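Local coordinates for periplasmic binding protein (PDB 4MDY), which probably captures an iron-containing solute, such as a ferric siderophore, outside the cell membrane and delivers it to an ABC transporter for uptake, at residues V33-L38 with D42-V47. Numbering follows the deposited sequence.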
loop_
_atom_site.group_PDB
_atom_site.type_symbol
_atom_site.label_atom_id
_atom_site.label_comp_id
_atom_site.label_asym_id
_atom_site.label_seq_id
_atom_site.Cartn_x
_atom_site.Cartn_y
_atom_site.Cartn_z
ATOM N N VAL A 33 -14.111 -7.740 13.718
ATOM C CA VAL A 33 -13.241 -7.995 12.581
ATOM C C VAL A 33 -11.754 -7.942 12.952
ATOM O O VAL A 33 -11.269 -6.962 13.524
ATOM C CB VAL A 33 -13.507 -6.982 11.444
ATOM C CG1 VAL A 33 -12.690 -7.339 10.215
ATOM C CG2 VAL A 33 -14.983 -6.945 11.093
ATOM N N VAL A 34 -11.040 -8.999 12.594
ATOM C CA VAL A 34 -9.592 -9.040 12.693
ATOM C C VAL A 34 -8.956 -8.732 11.337
ATOM O O VAL A 34 -9.255 -9.390 10.333
ATOM C CB VAL A 34 -9.122 -10.420 13.168
ATOM C CG1 VAL A 34 -7.637 -10.604 12.921
ATOM C CG2 VAL A 34 -9.469 -10.613 14.636
ATOM N N SER A 35 -8.073 -7.731 11.327
ATOM C CA SER A 35 -7.238 -7.429 10.176
ATOM C C SER A 35 -5.906 -8.164 10.331
ATOM O O SER A 35 -5.039 -7.764 11.133
ATOM C CB SER A 35 -7.008 -5.928 10.054
ATOM O OG SER A 35 -6.295 -5.631 8.866
ATOM N N ALA A 36 -5.751 -9.243 9.568
ATOM C CA ALA A 36 -4.629 -10.159 9.734
ATOM C C ALA A 36 -3.460 -9.910 8.758
ATOM O O ALA A 36 -2.391 -10.522 8.896
ATOM C CB ALA A 36 -5.120 -11.600 9.631
ATOM N N GLY A 37 -3.648 -9.006 7.798
ATOM C CA GLY A 37 -2.586 -8.653 6.858
ATOM C C GLY A 37 -2.006 -7.267 7.076
ATOM O O GLY A 37 -2.342 -6.580 8.031
ATOM N N LEU A 38 -1.161 -6.844 6.149
ATOM C CA LEU A 38 -0.324 -5.670 6.332
ATOM C C LEU A 38 -0.992 -4.326 6.067
ATOM O O LEU A 38 -0.502 -3.308 6.554
ATOM C CB LEU A 38 0.935 -5.804 5.461
ATOM C CG LEU A 38 1.804 -7.026 5.789
ATOM C CD1 LEU A 38 2.981 -7.140 4.837
ATOM C CD2 LEU A 38 2.294 -6.968 7.237
ATOM N N ASP A 42 -6.828 -0.136 6.475
ATOM C CA ASP A 42 -7.222 1.084 5.767
ATOM C C ASP A 42 -8.506 0.869 4.965
ATOM O O ASP A 42 -9.330 1.767 4.868
ATOM C CB ASP A 42 -6.109 1.576 4.844
ATOM C CG ASP A 42 -4.978 2.283 5.591
ATOM O OD1 ASP A 42 -4.907 2.219 6.843
ATOM O OD2 ASP A 42 -4.146 2.907 4.899
ATOM N N ASP A 43 -8.684 -0.317 4.398
ATOM C CA ASP A 43 -9.932 -0.609 3.675
ATOM C C ASP A 43 -11.095 -0.630 4.664
ATOM O O ASP A 43 -12.129 -0.012 4.430
ATOM C CB ASP A 43 -9.851 -1.951 2.941
ATOM C CG ASP A 43 -8.719 -1.999 1.929
ATOM O OD1 ASP A 43 -8.850 -1.405 0.831
ATOM O OD2 ASP A 43 -7.696 -2.647 2.237
ATOM N N LEU A 44 -10.904 -1.322 5.787
ATOM C CA LEU A 44 -11.944 -1.427 6.816
ATOM C C LEU A 44 -12.323 -0.053 7.381
ATOM O O LEU A 44 -13.501 0.334 7.402
ATOM C CB LEU A 44 -11.477 -2.381 7.928
ATOM C CG LEU A 44 -11.386 -3.837 7.440
ATOM C CD1 LEU A 44 -10.545 -4.712 8.356
ATOM C CD2 LEU A 44 -12.780 -4.437 7.264
ATOM N N LEU A 45 -11.313 0.699 7.798
ATOM C CA LEU A 45 -11.532 2.015 8.396
ATOM C C LEU A 45 -12.148 3.017 7.413
ATOM O O LEU A 45 -12.940 3.862 7.818
ATOM C CB LEU A 45 -10.229 2.562 8.976
ATOM C CG LEU A 45 -9.741 1.833 10.238
ATOM C CD1 LEU A 45 -8.329 2.285 10.586
ATOM C CD2 LEU A 45 -10.688 2.058 11.403
ATOM N N ALA A 46 -11.804 2.909 6.130
ATOM C CA ALA A 46 -12.377 3.782 5.104
ATOM C C ALA A 46 -13.902 3.724 5.094
ATOM O O ALA A 46 -14.552 4.729 4.825
ATOM C CB ALA A 46 -11.833 3.425 3.723
ATOM N N VAL A 47 -14.466 2.549 5.375
ATOM C CA VAL A 47 -15.924 2.367 5.369
ATOM C C VAL A 47 -16.537 2.275 6.768
ATOM O O VAL A 47 -17.684 1.872 6.921
ATOM C CB VAL A 47 -16.344 1.157 4.498
ATOM C CG1 VAL A 47 -15.991 1.412 3.037
ATOM C CG2 VAL A 47 -15.710 -0.139 4.984
#
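Leu44 projects from helix 40-46 against Val33 and Ser35 of strand 33-35, a compact example of a beta-alpha unit in which a parallel strand is covered by the helix that directly follows it. The unit belongs to one of the two alpha/beta lobes of a periplasmic binding protein, and the strand makes backbone hydrogen bonds both to strand 99-102 and to Ile52 and Ala53, where strand 53-55 begins. Val33 and Ser35, two residues apart on the strand, both direct their CB atoms toward the helix, whereas the intervening Val34 turns to the other face of the sheet and meets Pro97. Into this two-residue surface Leu44 presents its forked end. Its CG lies anti to the carbonyl carbon (chi1 -68°), and the branch extends from the helix with both methyls near Val33. CD1 is shared between the two strand residues, touching Val33 CG1 at 3.9 Å, while CD2 lies 4.1 Å from Val33 CG1. The valine and leucine side chains meet at a slant. The backbone O of Ser35 accepts a hydrogen bond from Thr55 OG1. All three residues are buried, and Ile141 of helix 134-144 packs on Leu44 as well, so the leucine links strand and neighbouring helix. The contact is purely apolar, and on the Ser35 side the nearer approach is made by CB, 4.1 Å from Leu44 CD1, with Ser35 OG slightly farther off.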